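Local structure of glutamate receptor IIB,Glutamate receptor IIB (Drosophila melanogaster, 4WXJ) at residues A43-Y48 with R257-N262. The protein probably acts as a glutamate-gated ion channel subunit at the neuromuscular junction, and the part described here is its ligand-binding domain, which binds L-glutamate. Sequence-based numbering, arbitrary orientation.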
ATOM      1  N   ALA A  43       8.374  -2.443   7.350  1.00 26.37           N
ATOM      2  CA  ALA A  43       7.535  -3.475   7.944  1.00 20.91           C
ATOM      3  C   ALA A  43       8.374  -4.475   8.729  1.00 24.03           C
ATOM      4  O   ALA A  43       7.914  -5.029   9.726  1.00 23.77           O
ATOM      5  CB  ALA A  43       6.731  -4.185   6.872  1.00 19.83           C
ATOM      6  N   VAL A  44       9.604  -4.704   8.282  1.00 22.32           N
ATOM      7  CA  VAL A  44      10.504  -5.609   8.986  1.00 21.06           C
ATOM      8  C   VAL A  44      10.866  -5.026  10.351  1.00 25.93           C
ATOM      9  O   VAL A  44      10.767  -5.709  11.369  1.00 28.32           O
ATOM     10  CB  VAL A  44      11.787  -5.880   8.176  1.00 23.55           C
ATOM     11  CG1 VAL A  44      12.750  -6.767   8.963  1.00 22.09           C
ATOM     12  CG2 VAL A  44      11.444  -6.528   6.841  1.00 24.29           C
ATOM     13  N   ASP A  45      11.285  -3.764  10.365  1.00 28.01           N
ATOM     14  CA  ASP A  45      11.601  -3.079  11.614  1.00 29.12           C
ATOM     15  C   ASP A  45      10.410  -3.060  12.572  1.00 29.79           C
ATOM     16  O   ASP A  45      10.575  -3.266  13.774  1.00 28.12           O
ATOM     17  CB  ASP A  45      12.053  -1.641  11.340  1.00 23.21           C
ATOM     18  CG  ASP A  45      13.419  -1.566  10.680  1.00 34.64           C
ATOM     19  OD1 ASP A  45      14.120  -2.599  10.617  1.00 27.02           O
ATOM     20  OD2 ASP A  45      13.793  -0.460  10.235  1.00 26.70           O
ATOM     21  N   LEU A  46       9.215  -2.814  12.041  1.00 26.58           N
ATOM     22  CA  LEU A  46       8.033  -2.659  12.885  1.00 22.27           C
ATOM     23  C   LEU A  46       7.632  -3.981  13.541  1.00 25.58           C
ATOM     24  O   LEU A  46       7.160  -3.995  14.677  1.00 28.61           O
ATOM     25  CB  LEU A  46       6.864  -2.094  12.074  1.00 27.94           C
ATOM     26  CG  LEU A  46       5.551  -1.889  12.840  1.00 19.69           C
ATOM     27  CD1 LEU A  46       5.752  -1.010  14.069  1.00 30.53           C
ATOM     28  CD2 LEU A  46       4.488  -1.293  11.931  1.00 28.52           C
ATOM     29  N   ILE A  47       7.817  -5.089  12.829  1.00 30.18           N
ATOM     30  CA  ILE A  47       7.512  -6.403  13.388  1.00 32.43           C
ATOM     31  C   ILE A  47       8.537  -6.766  14.461  1.00 22.73           C
ATOM     32  O   ILE A  47       8.186  -7.342  15.490  1.00 31.07           O
ATOM     33  CB  ILE A  47       7.486  -7.500  12.299  1.00 24.64           C
ATOM     34  CG1 ILE A  47       6.308  -7.286  11.342  1.00 23.61           C
ATOM     35  CG2 ILE A  47       7.404  -8.893  12.927  1.00 28.26           C
ATOM     36  CD1 ILE A  47       4.929  -7.451  11.968  1.00 28.55           C
ATOM     37  N   TYR A  48       9.801  -6.435  14.215  1.00 24.95           N
ATOM     38  CA  TYR A  48      10.852  -6.626  15.212  1.00 30.11           C
ATOM     39  C   TYR A  48      10.552  -5.825  16.474  1.00 34.77           C
ATOM     40  O   TYR A  48      10.679  -6.334  17.588  1.00 29.82           O
ATOM     41  CB  TYR A  48      12.220  -6.217  14.657  1.00 26.09           C
ATOM     42  CG  TYR A  48      12.980  -7.339  13.985  1.00 33.14           C
ATOM     43  CD1 TYR A  48      13.608  -8.323  14.737  1.00 33.23           C
ATOM     44  CD2 TYR A  48      13.080  -7.409  12.603  1.00 41.35           C
ATOM     45  CE1 TYR A  48      14.307  -9.350  14.129  1.00 49.30           C
ATOM     46  CE2 TYR A  48      13.777  -8.431  11.985  1.00 39.31           C
ATOM     47  CZ  TYR A  48      14.389  -9.399  12.753  1.00 43.57           C
ATOM     48  OH  TYR A  48      15.084 -10.417  12.143  1.00 38.81           O
ATOM     49  N   ARG A 257       9.303   6.130  10.407  1.00 16.41           N
ATOM     50  CA  ARG A 257       8.799   6.662   9.148  1.00 18.48           C
ATOM     51  C   ARG A 257       9.873   7.500   8.465  1.00 23.56           C
ATOM     52  O   ARG A 257      10.093   7.379   7.261  1.00 24.43           O
ATOM     53  CB  ARG A 257       7.535   7.497   9.373  1.00 19.66           C
ATOM     54  CG  ARG A 257       6.920   8.031   8.088  1.00 28.58           C
ATOM     55  CD  ARG A 257       5.462   8.430   8.283  1.00 37.11           C
ATOM     56  NE  ARG A 257       4.843   8.861   7.030  1.00 35.74           N
ATOM     57  CZ  ARG A 257       3.541   9.085   6.873  1.00 39.23           C
ATOM     58  NH1 ARG A 257       2.704   8.919   7.890  1.00 42.93           N
ATOM     59  NH2 ARG A 257       3.073   9.474   5.695  1.00 37.55           N
ATOM     60  N   ASN A 258      10.548   8.341   9.242  1.00 24.96           N
ATOM     61  CA  ASN A 258      11.609   9.181   8.702  1.00 30.50           C
ATOM     62  C   ASN A 258      12.762   8.345   8.152  1.00 28.85           C
ATOM     63  O   ASN A 258      13.307   8.653   7.097  1.00 33.64           O
ATOM     64  CB  ASN A 258      12.128  10.144   9.771  1.00 30.43           C
ATOM     65  CG  ASN A 258      11.098  11.186  10.168  1.00 37.01           C
ATOM     66  OD1 ASN A 258      10.273  11.603   9.354  1.00 33.58           O
ATOM     67  ND2 ASN A 258      11.144  11.612  11.424  1.00 37.25           N
ATOM     68  N   LYS A 259      13.116   7.281   8.865  1.00 20.54           N
ATOM     69  CA  LYS A 259      14.220   6.412   8.459  1.00 21.43           C
ATOM     70  C   LYS A 259      14.056   5.885   7.034  1.00 28.12           C
ATOM     71  O   LYS A 259      15.024   5.824   6.277  1.00 26.40           O
ATOM     72  CB  LYS A 259      14.348   5.234   9.428  1.00 20.05           C
ATOM     73  CG  LYS A 259      15.363   4.179   8.994  1.00 28.67           C
ATOM     74  CD  LYS A 259      15.432   3.019   9.972  1.00 27.27           C
ATOM     75  CE  LYS A 259      16.364   1.928   9.459  1.00 31.05           C
ATOM     76  NZ  LYS A 259      16.427   0.766  10.379  1.00 36.62           N
ATOM     77  N   TRP A 260      12.832   5.510   6.672  1.00 25.04           N
ATOM     78  CA  TRP A 260      12.583   4.838   5.399  1.00 18.33           C
ATOM     79  C   TRP A 260      11.990   5.744   4.320  1.00 18.04           C
ATOM     80  O   TRP A 260      11.974   5.368   3.150  1.00 21.46           O
ATOM     81  CB  TRP A 260      11.659   3.637   5.621  1.00 20.73           C
ATOM     82  CG  TRP A 260      12.304   2.550   6.425  1.00 21.93           C
ATOM     83  CD1 TRP A 260      12.084   2.259   7.739  1.00 22.64           C
ATOM     84  CD2 TRP A 260      13.288   1.616   5.967  1.00 27.51           C
ATOM     85  NE1 TRP A 260      12.866   1.196   8.126  1.00 28.41           N
ATOM     86  CE2 TRP A 260      13.615   0.783   7.055  1.00 24.54           C
ATOM     87  CE3 TRP A 260      13.923   1.399   4.738  1.00 26.34           C
ATOM     88  CZ2 TRP A 260      14.547  -0.246   6.955  1.00 26.22           C
ATOM     89  CZ3 TRP A 260      14.849   0.375   4.642  1.00 26.96           C
ATOM     90  CH2 TRP A 260      15.151  -0.433   5.743  1.00 22.82           C
ATOM     91  N   PHE A 261      11.516   6.929   4.702  1.00 25.14           N
ATOM     92  CA  PHE A 261      10.842   7.823   3.756  1.00 24.11           C
ATOM     93  C   PHE A 261      11.505   9.194   3.580  1.00 30.48           C
ATOM     94  O   PHE A 261      11.062   9.986   2.749  1.00 40.74           O
ATOM     95  CB  PHE A 261       9.382   8.034   4.180  1.00 15.87           C
ATOM     96  CG  PHE A 261       8.511   6.829   3.966  1.00 17.45           C
ATOM     97  CD1 PHE A 261       8.398   5.850   4.940  1.00 24.02           C
ATOM     98  CD2 PHE A 261       7.805   6.675   2.786  1.00 16.48           C
ATOM     99  CE1 PHE A 261       7.596   4.740   4.739  1.00 17.38           C
ATOM    100  CE2 PHE A 261       7.004   5.572   2.580  1.00 13.17           C
ATOM    101  CZ  PHE A 261       6.899   4.604   3.556  1.00 28.26           C
ATOM    102  N   ASN A 262      12.553   9.488   4.345  1.00 40.56           N
ATOM    103  CA  ASN A 262      13.227  10.778   4.199  1.00 46.54           C
ATOM    104  C   ASN A 262      14.022  10.839   2.898  1.00 66.06           C
ATOM    105  O   ASN A 262      14.307   9.810   2.285  1.00 63.06           O
ATOM    106  CB  ASN A 262      14.157  11.063   5.383  1.00 44.00           C
ATOM    107  CG  ASN A 262      15.451  10.266   5.324  1.00 50.23           C
ATOM    108  OD1 ASN A 262      16.376  10.622   4.594  1.00 57.42           O
ATOM    109  ND2 ASN A 262      15.530   9.196   6.108  1.00 55.02           N
TER
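Asp-45 reaches from helix 42-54 to Lys-259 and Trp-260 at the end of helix 252-261, and a single carboxylate oxygen, OD2, meets both. The indole nitrogen of Trp-260 gives one hydrogen bond, NE1 to Asp-45 OD2 at 2.8 Å. OD2 sits off the indole rim, level with the ring, while the carboxylate is turned 48° from the ring. The bond is bent, with an N-H...O angle of 146°. Lys-259 comes from the opposite direction, and its NZ makes a salt bridge to Asp-45 OD2 at 2.9 Å, on the syn side but tilted out of the carboxylate plane. The two donors come from opposite faces of the carboxylate plane. The setting is the two-lobed, periplasmic-binding-protein-like ligand-binding domain of ionotropic glutamate receptors. Here the contact joins two helices distant in sequence, at the surface; the Trp-260 side chain is about 11 Å from that of Asp-96, a glutamate-binding residue. Lys-259 has CG anti to its own N (chi1 173°) and stays extended, which brings CE over one face of the Trp-260 indole, toward its rim, 3.4 Å above the plane. With an alanine at Asp-45, the indole N-H and the lysine charge would probably lose the acceptor they share. One residue on from Asp-45, Leu-46 packs on Leu-253 and Leu-256 of helix 252-261.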